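Local atomic coordinates of putative adenosine kinase (Schistosoma mansoni, PDB entry 3VAS), a protein that binds adenosine and, as an adenosine kinase of the ribokinase (pfkB) family, probably phosphorylates it to AMP. Residues His171-Val176 and Met196-Lys201; Gln180-Ala185 and Lys201-Asn206. All blocks are in the same frame, centred on the assembly; numbering follows the deposited sequence.

Interaction 1: residues His171-Val176 and Met196-Lys201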
ATOM      1  N   HIS A 171      16.801  18.360  -4.036  1.00 40.22           N
ATOM      2  CA  HIS A 171      16.275  17.801  -5.282  1.00 41.18           C
ATOM      3  C   HIS A 171      15.218  16.724  -5.053  1.00 42.03           C
ATOM      4  O   HIS A 171      14.526  16.325  -5.989  1.00 44.01           O
ATOM      5  CB  HIS A 171      17.400  17.272  -6.182  1.00 38.05           C
ATOM      6  CG  HIS A 171      18.038  16.010  -5.688  1.00 41.79           C
ATOM      7  ND1 HIS A 171      19.090  16.004  -4.798  1.00 42.97           N
ATOM      8  CD2 HIS A 171      17.781  14.710  -5.974  1.00 40.79           C
ATOM      9  CE1 HIS A 171      19.450  14.758  -4.550  1.00 42.07           C
ATOM     10  NE2 HIS A 171      18.671  13.952  -5.250  1.00 41.85           N
ATOM     11  N   VAL A 172      15.098  16.257  -3.813  1.00 40.35           N
ATOM     12  CA  VAL A 172      14.067  15.289  -3.464  1.00 37.95           C
ATOM     13  C   VAL A 172      12.890  15.972  -2.769  1.00 38.90           C
ATOM     14  O   VAL A 172      11.726  15.693  -3.074  1.00 38.39           O
ATOM     15  CB  VAL A 172      14.611  14.158  -2.568  1.00 35.61           C
ATOM     16  CG1 VAL A 172      13.479  13.229  -2.146  1.00 32.63           C
ATOM     17  CG2 VAL A 172      15.696  13.379  -3.294  1.00 34.31           C
ATOM     18  N   TRP A 173      13.191  16.878  -1.843  1.00 36.77           N
ATOM     19  CA  TRP A 173      12.138  17.596  -1.139  1.00 36.36           C
ATOM     20  C   TRP A 173      11.284  18.420  -2.099  1.00 37.26           C
ATOM     21  O   TRP A 173      10.115  18.691  -1.821  1.00 36.19           O
ATOM     22  CB  TRP A 173      12.705  18.492  -0.034  1.00 32.74           C
ATOM     23  CG  TRP A 173      11.624  19.126   0.779  1.00 34.54           C
ATOM     24  CD1 TRP A 173      11.253  20.441   0.771  1.00 36.26           C
ATOM     25  CD2 TRP A 173      10.743  18.466   1.698  1.00 30.85           C
ATOM     26  NE1 TRP A 173      10.204  20.641   1.638  1.00 35.40           N
ATOM     27  CE2 TRP A 173       9.872  19.444   2.219  1.00 33.47           C
ATOM     28  CE3 TRP A 173      10.613  17.143   2.137  1.00 36.10           C
ATOM     29  CZ2 TRP A 173       8.884  19.142   3.154  1.00 33.22           C
ATOM     30  CZ3 TRP A 173       9.628  16.844   3.065  1.00 34.31           C
ATOM     31  CH2 TRP A 173       8.777  17.839   3.564  1.00 35.06           C
ATOM     32  N   SER A 174      11.866  18.809  -3.230  1.00 39.49           N
ATOM     33  CA  SER A 174      11.128  19.570  -4.236  1.00 41.97           C
ATOM     34  C   SER A 174      10.003  18.747  -4.876  1.00 37.59           C
ATOM     35  O   SER A 174       9.020  19.305  -5.356  1.00 39.87           O
ATOM     36  CB  SER A 174      12.068  20.135  -5.308  1.00 44.02           C
ATOM     37  OG  SER A 174      12.539  19.114  -6.165  1.00 45.13           O
ATOM     38  N   LEU A 175      10.148  17.424  -4.883  1.00 35.00           N
ATOM     39  CA  LEU A 175       9.067  16.547  -5.339  1.00 34.48           C
ATOM     40  C   LEU A 175       7.903  16.560  -4.348  1.00 33.33           C
ATOM     41  O   LEU A 175       6.741  16.426  -4.737  1.00 31.82           O
ATOM     42  CB  LEU A 175       9.567  15.112  -5.535  1.00 31.60           C
ATOM     43  CG  LEU A 175      10.645  14.883  -6.598  1.00 32.99           C
ATOM     44  CD1 LEU A 175      11.059  13.422  -6.620  1.00 31.59           C
ATOM     45  CD2 LEU A 175      10.160  15.331  -7.966  1.00 29.94           C
ATOM     46  N   VAL A 176       8.221  16.720  -3.066  1.00 32.05           N
ATOM     47  CA  VAL A 176       7.193  16.788  -2.034  1.00 30.48           C
ATOM     48  C   VAL A 176       6.456  18.119  -2.113  1.00 32.35           C
ATOM     49  O   VAL A 176       5.228  18.166  -2.012  1.00 33.22           O
ATOM     50  CB  VAL A 176       7.784  16.612  -0.617  1.00 31.15           C
ATOM     51  CG1 VAL A 176       6.697  16.780   0.447  1.00 26.89           C
ATOM     52  CG2 VAL A 176       8.465  15.257  -0.486  1.00 30.60           C
ATOM     53  N   MET A 196       7.865  10.018   6.857  1.00 24.34           N
ATOM     54  CA  MET A 196       6.443  10.033   6.539  1.00 24.28           C
ATOM     55  C   MET A 196       5.691  11.008   7.444  1.00 25.93           C
ATOM     56  O   MET A 196       4.720  11.626   7.021  1.00 25.32           O
ATOM     57  CB  MET A 196       5.839   8.624   6.566  1.00 20.94           C
ATOM     58  CG  MET A 196       5.771   7.976   7.922  1.00 21.54           C
ATOM     59  SD  MET A 196       5.317   6.232   7.793  1.00 25.02           S
ATOM     60  CE  MET A 196       3.626   6.341   7.226  1.00 19.20           C
ATOM     61  N   LEU A 197       6.164  11.168   8.676  1.00 29.52           N
ATOM     62  CA  LEU A 197       5.575  12.141   9.594  1.00 30.25           C
ATOM     63  C   LEU A 197       5.832  13.565   9.108  1.00 31.16           C
ATOM     64  O   LEU A 197       4.942  14.416   9.148  1.00 31.15           O
ATOM     65  CB  LEU A 197       6.131  11.964  11.013  1.00 28.02           C
ATOM     66  CG  LEU A 197       5.488  12.852  12.082  1.00 26.87           C
ATOM     67  CD1 LEU A 197       3.974  12.679  12.088  1.00 24.02           C
ATOM     68  CD2 LEU A 197       6.059  12.556  13.460  1.00 27.69           C
ATOM     69  N   LYS A 198       7.054  13.817   8.649  1.00 30.46           N
ATOM     70  CA  LYS A 198       7.411  15.128   8.128  1.00 31.59           C
ATOM     71  C   LYS A 198       6.547  15.486   6.919  1.00 30.65           C
ATOM     72  O   LYS A 198       6.034  16.599   6.829  1.00 30.15           O
ATOM     73  CB  LYS A 198       8.891  15.188   7.746  1.00 33.99           C
ATOM     74  CG  LYS A 198       9.429  16.610   7.696  1.00 39.16           C
ATOM     75  CD  LYS A 198      10.567  16.774   6.698  1.00 44.01           C
ATOM     76  CE  LYS A 198      10.928  18.254   6.544  1.00 49.31           C
ATOM     77  NZ  LYS A 198      11.785  18.527   5.357  1.00 50.71           N
ATOM     78  N   ILE A 199       6.386  14.542   5.996  1.00 23.40           N
ATOM     79  CA  ILE A 199       5.568  14.780   4.810  1.00 25.18           C
ATOM     80  C   ILE A 199       4.100  14.991   5.186  1.00 24.62           C
ATOM     81  O   ILE A 199       3.431  15.854   4.628  1.00 25.54           O
ATOM     82  CB  ILE A 199       5.700  13.637   3.783  1.00 25.06           C
ATOM     83  CG1 ILE A 199       7.106  13.635   3.182  1.00 28.65           C
ATOM     84  CG2 ILE A 199       4.662  13.782   2.674  1.00 23.24           C
ATOM     85  CD1 ILE A 199       7.370  12.485   2.234  1.00 28.43           C
ATOM     86  N   ALA A 200       3.613  14.211   6.148  1.00 23.88           N
ATOM     87  CA  ALA A 200       2.236  14.340   6.617  1.00 26.43           C
ATOM     88  C   ALA A 200       1.952  15.730   7.195  1.00 29.69           C
ATOM     89  O   ALA A 200       0.906  16.320   6.928  1.00 29.72           O
ATOM     90  CB  ALA A 200       1.914  13.257   7.640  1.00 23.50           C
ATOM     91  N   LYS A 201       2.885  16.247   7.988  1.00 31.81           N
ATOM     92  CA  LYS A 201       2.751  17.591   8.543  1.00 34.19           C
ATOM     93  C   LYS A 201       2.774  18.655   7.447  1.00 31.96           C
ATOM     94  O   LYS A 201       2.025  19.631   7.512  1.00 31.72           O
ATOM     95  CB  LYS A 201       3.845  17.872   9.575  1.00 34.70           C
ATOM     96  CG  LYS A 201       3.728  17.027  10.825  1.00 36.20           C
ATOM     97  CD  LYS A 201       4.883  17.267  11.771  1.00 37.97           C
ATOM     98  CE  LYS A 201       4.746  16.401  13.009  1.00 39.31           C
ATOM     99  NZ  LYS A 201       5.970  16.465  13.851  1.00 44.21           N
TER
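K198 lays its ammonium end over the six-membered ring of W173, with NZ 3.4 Å from the centroid of that ring and only 6° off its normal, which is a cation-pi contact. The distances from K198 NZ to the six ring atoms of W173 are nearly even, the shortest being 3.6 Å from K198 NZ to W173 CH2, as expected of a cation standing above the ring centre. The methylene before it adds a CH-pi contact: K198 CE also lies over the ring face, 4.1 Å from the same centroid. Two side chains reaching out from opposite directions make this overlap possible. W173 holds CG anti to its backbone N (chi1 -174°), and the lysine chain runs extended beyond CG. K198 NZ also forms a salt bridge with E168, so the ammonium group has two partners, a carboxylate and an aromatic face, which together probably restrain it. In the ribokinase-like fold, an alpha/beta core with helices packed on its sheet, this contact joins two neighbouring helices, 170-178 and 189-205. Their local axes pass 11.9 Å apart at a signed crossing angle of -46°, a separation that leaves the long side chains of W173 and K198 to span the outer part of the gap. Deeper in, the contact turns apolar. V176 CG2 meets I199 CD1 at 4.0 Å, the two side chains crossing obliquely, and the same isoleucine reaches W173 with CG1, 4.1 Å from CZ3. V176 also lies on the face of the indole turned away from the lysine, its CB 4.0 Å above the plane and displaced toward the rim. F28 of strand 27-40 touches both V176 and I199 from the sheet side, while H202 meets W173 edge-to-face.

Interaction 2: residues Gln180-Ala185 and Lys201-Asn206; sequences QVYYIA and KHSLEN
Y182 and H202 project their side chains across one another at about a right angle, bringing the phenol oxygen to the rim of the imidazole. The setting is the beta-alpha-beta unit formed by strand 181-185, helix 189-205 and strand 209-213 in the ribokinase-like core; here the last turn of the helix packs on the start of the first strand. Y182 OH lies near the imidazole plane, at the ring edge, 3.0 Å from H202 CD2 and 3.3 Å from H202 NE2. The approach depends on both partners: the CB of each points toward the other segment, and H202 turns CG anti to its backbone N (chi1 169°), which carries the imidazole out to the phenol oxygen. The polar ends find partners just beyond the two segments. Y182 OH is hydrogen-bonded to V176 O and to K208 NZ, and the lysine also bonds H202 NE2, so one ammonium group links the two rings and would be expected to steady their relative position. S203 approaches the phenol obliquely, along its CD2-CE2 side. The backbones are closest at this pair, with Y182 CA 7.9 Å from S203 CA. F210 of strand 209-213 touches both Y182 and S203. S203 meets the ring with both side-chain atoms, CB 3.6 Å from Y182 CE2 and OG 3.7 Å from Y182 CD2.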
ATOM      1  N   GLN A 180       0.419  17.636  -4.747  1.00 34.71           N
ATOM      2  CA  GLN A 180      -0.816  18.085  -4.109  1.00 30.96           C
ATOM      3  C   GLN A 180      -1.481  16.903  -3.430  1.00 26.86           C
ATOM      4  O   GLN A 180      -2.392  17.067  -2.615  1.00 26.96           O
ATOM      5  CB  GLN A 180      -1.762  18.709  -5.137  1.00 30.42           C
ATOM      6  CG  GLN A 180      -1.201  19.956  -5.804  1.00 33.12           C
ATOM      7  CD  GLN A 180      -0.878  21.049  -4.804  1.00 38.94           C
ATOM      8  OE1 GLN A 180       0.192  21.659  -4.855  1.00 42.94           O
ATOM      9  NE2 GLN A 180      -1.804  21.304  -3.885  1.00 39.88           N
ATOM     10  N   VAL A 181      -1.004  15.710  -3.778  1.00 24.47           N
ATOM     11  CA  VAL A 181      -1.563  14.458  -3.277  1.00 27.19           C
ATOM     12  C   VAL A 181      -0.451  13.516  -2.825  1.00 25.42           C
ATOM     13  O   VAL A 181       0.533  13.323  -3.539  1.00 27.37           O
ATOM     14  CB  VAL A 181      -2.395  13.746  -4.365  1.00 27.03           C
ATOM     15  CG1 VAL A 181      -2.901  12.397  -3.862  1.00 21.56           C
ATOM     16  CG2 VAL A 181      -3.555  14.630  -4.817  1.00 24.11           C
ATOM     17  N   TYR A 182      -0.606  12.935  -1.639  1.00 24.68           N
ATOM     18  CA  TYR A 182       0.355  11.955  -1.143  1.00 23.77           C
ATOM     19  C   TYR A 182      -0.302  10.609  -0.868  1.00 22.96           C
ATOM     20  O   TYR A 182      -1.448  10.541  -0.415  1.00 23.28           O
ATOM     21  CB  TYR A 182       1.048  12.458   0.125  1.00 22.79           C
ATOM     22  CG  TYR A 182       1.633  13.842  -0.016  1.00 22.14           C
ATOM     23  CD1 TYR A 182       2.870  14.035  -0.614  1.00 22.64           C
ATOM     24  CD2 TYR A 182       0.945  14.954   0.441  1.00 22.50           C
ATOM     25  CE1 TYR A 182       3.408  15.300  -0.749  1.00 24.46           C
ATOM     26  CE2 TYR A 182       1.472  16.224   0.306  1.00 25.11           C
ATOM     27  CZ  TYR A 182       2.703  16.391  -0.287  1.00 25.93           C
ATOM     28  OH  TYR A 182       3.232  17.655  -0.420  1.00 29.94           O
ATOM     29  N   TYR A 183       0.423   9.539  -1.170  1.00 20.37           N
ATOM     30  CA  TYR A 183       0.020   8.208  -0.756  1.00 21.01           C
ATOM     31  C   TYR A 183       1.180   7.527  -0.043  1.00 20.61           C
ATOM     32  O   TYR A 183       2.229   7.297  -0.645  1.00 19.59           O
ATOM     33  CB  TYR A 183      -0.423   7.353  -1.948  1.00 17.27           C
ATOM     34  CG  TYR A 183      -0.902   5.978  -1.528  1.00 19.17           C
ATOM     35  CD1 TYR A 183      -2.208   5.779  -1.081  1.00 20.18           C
ATOM     36  CD2 TYR A 183      -0.045   4.882  -1.549  1.00 19.39           C
ATOM     37  CE1 TYR A 183      -2.651   4.525  -0.680  1.00 19.73           C
ATOM     38  CE2 TYR A 183      -0.475   3.626  -1.146  1.00 18.63           C
ATOM     39  CZ  TYR A 183      -1.777   3.452  -0.717  1.00 18.75           C
ATOM     40  OH  TYR A 183      -2.203   2.200  -0.328  1.00 19.95           O
ATOM     41  N   ILE A 184       0.998   7.223   1.238  1.00 18.07           N
ATOM     42  CA  ILE A 184       1.975   6.430   1.975  1.00 18.47           C
ATOM     43  C   ILE A 184       1.283   5.306   2.748  1.00 18.84           C
ATOM     44  O   ILE A 184       0.363   5.550   3.533  1.00 18.39           O
ATOM     45  CB  ILE A 184       2.796   7.279   2.967  1.00 22.08           C
ATOM     46  CG1 ILE A 184       3.341   8.545   2.300  1.00 20.96           C
ATOM     47  CG2 ILE A 184       3.944   6.456   3.545  1.00 22.91           C
ATOM     48  CD1 ILE A 184       4.096   9.450   3.258  1.00 20.43           C
ATOM     49  N   ALA A 185       1.724   4.075   2.511  1.00 19.09           N
ATOM     50  CA  ALA A 185       1.189   2.917   3.223  1.00 20.91           C
ATOM     51  C   ALA A 185       1.710   2.860   4.657  1.00 20.16           C
ATOM     52  O   ALA A 185       2.792   3.376   4.958  1.00 18.23           O
ATOM     53  CB  ALA A 185       1.535   1.626   2.485  1.00 20.60           C
ATOM     54  N   LYS A 201       2.885  16.247   7.988  1.00 31.81           N
ATOM     55  CA  LYS A 201       2.751  17.591   8.543  1.00 34.19           C
ATOM     56  C   LYS A 201       2.774  18.655   7.447  1.00 31.96           C
ATOM     57  O   LYS A 201       2.025  19.631   7.512  1.00 31.72           O
ATOM     58  CB  LYS A 201       3.845  17.872   9.575  1.00 34.70           C
ATOM     59  CG  LYS A 201       3.728  17.027  10.825  1.00 36.20           C
ATOM     60  CD  LYS A 201       4.883  17.267  11.771  1.00 37.97           C
ATOM     61  CE  LYS A 201       4.746  16.401  13.009  1.00 39.31           C
ATOM     62  NZ  LYS A 201       5.970  16.465  13.851  1.00 44.21           N
ATOM     63  N   HIS A 202       3.636  18.466   6.452  1.00 28.82           N
ATOM     64  CA  HIS A 202       3.694  19.380   5.315  1.00 29.52           C
ATOM     65  C   HIS A 202       2.354  19.419   4.582  1.00 28.71           C
ATOM     66  O   HIS A 202       1.871  20.490   4.216  1.00 31.28           O
ATOM     67  CB  HIS A 202       4.812  18.980   4.350  1.00 28.84           C
ATOM     68  CG  HIS A 202       4.763  19.703   3.039  1.00 29.93           C
ATOM     69  ND1 HIS A 202       5.377  20.921   2.835  1.00 32.98           N
ATOM     70  CD2 HIS A 202       4.165  19.382   1.867  1.00 30.27           C
ATOM     71  CE1 HIS A 202       5.161  21.317   1.593  1.00 34.84           C
ATOM     72  NE2 HIS A 202       4.429  20.402   0.984  1.00 34.18           N
ATOM     73  N   SER A 203       1.758  18.248   4.380  1.00 26.35           N
ATOM     74  CA  SER A 203       0.462  18.149   3.713  1.00 32.34           C
ATOM     75  C   SER A 203      -0.627  18.921   4.457  1.00 32.42           C
ATOM     76  O   SER A 203      -1.314  19.756   3.871  1.00 36.78           O
ATOM     77  CB  SER A 203       0.050  16.683   3.540  1.00 29.66           C
ATOM     78  OG  SER A 203      -1.242  16.574   2.955  1.00 28.34           O
ATOM     79  N   LEU A 204      -0.776  18.647   5.750  1.00 29.62           N
ATOM     80  CA  LEU A 204      -1.824  19.281   6.546  1.00 32.02           C
ATOM     81  C   LEU A 204      -1.667  20.800   6.617  1.00 38.01           C
ATOM     82  O   LEU A 204      -2.646  21.540   6.485  1.00 37.87           O
ATOM     83  CB  LEU A 204      -1.872  18.695   7.958  1.00 28.66           C
ATOM     84  CG  LEU A 204      -3.177  18.987   8.699  1.00 30.29           C
ATOM     85  CD1 LEU A 204      -4.323  18.251   8.024  1.00 30.03           C
ATOM     86  CD2 LEU A 204      -3.086  18.608  10.172  1.00 30.54           C
ATOM     87  N   GLU A 205      -0.438  21.264   6.822  1.00 40.23           N
ATOM     88  CA  GLU A 205      -0.187  22.697   6.924  1.00 43.59           C
ATOM     89  C   GLU A 205      -0.452  23.409   5.598  1.00 39.73           C
ATOM     90  O   GLU A 205      -0.780  24.591   5.581  1.00 42.03           O
ATOM     91  CB  GLU A 205       1.232  22.984   7.436  1.00 51.47           C
ATOM     92  CG  GLU A 205       2.340  22.778   6.415  1.00 61.15           C
ATOM     93  CD  GLU A 205       3.724  23.075   6.981  1.00 70.12           C
ATOM     94  OE1 GLU A 205       4.603  23.524   6.210  1.00 72.89           O
ATOM     95  OE2 GLU A 205       3.934  22.853   8.193  1.00 72.62           O
ATOM     96  N   ASN A 206      -0.332  22.682   4.490  1.00 38.17           N
ATOM     97  CA  ASN A 206      -0.581  23.260   3.170  1.00 40.00           C
ATOM     98  C   ASN A 206      -1.926  22.864   2.562  1.00 39.39           C
ATOM     99  O   ASN A 206      -2.191  23.156   1.395  1.00 38.97           O
ATOM    100  CB  ASN A 206       0.560  22.925   2.206  1.00 39.02           C
ATOM    101  CG  ASN A 206       1.847  23.640   2.563  1.00 38.90           C
ATOM    102  OD1 ASN A 206       2.862  23.012   2.857  1.00 38.31           O
ATOM    103  ND2 ASN A 206       1.807  24.966   2.550  1.00 39.68           N
TER

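How the interactions relate
From the N terminus the order is helix 170-178, strand 181-185, then helix 189-205, which supplies one segment to each contact. Interaction 1 closes a loop of 19 intervening residues by returning helix 189-205 to helix 170-178; interaction 2 closes one of 15 by returning its C-terminal end to the strand. Because the segments alternate, the two loops cross instead of nesting, and K201 belongs to both contacts. Their centres are 8 Å apart and they touch directly: M196 CE packs 3.7 Å from I184 CG2, and I199 CG2 lies 3.8 Å from Y182 CD1. Together they tie both helices to strand 181-185.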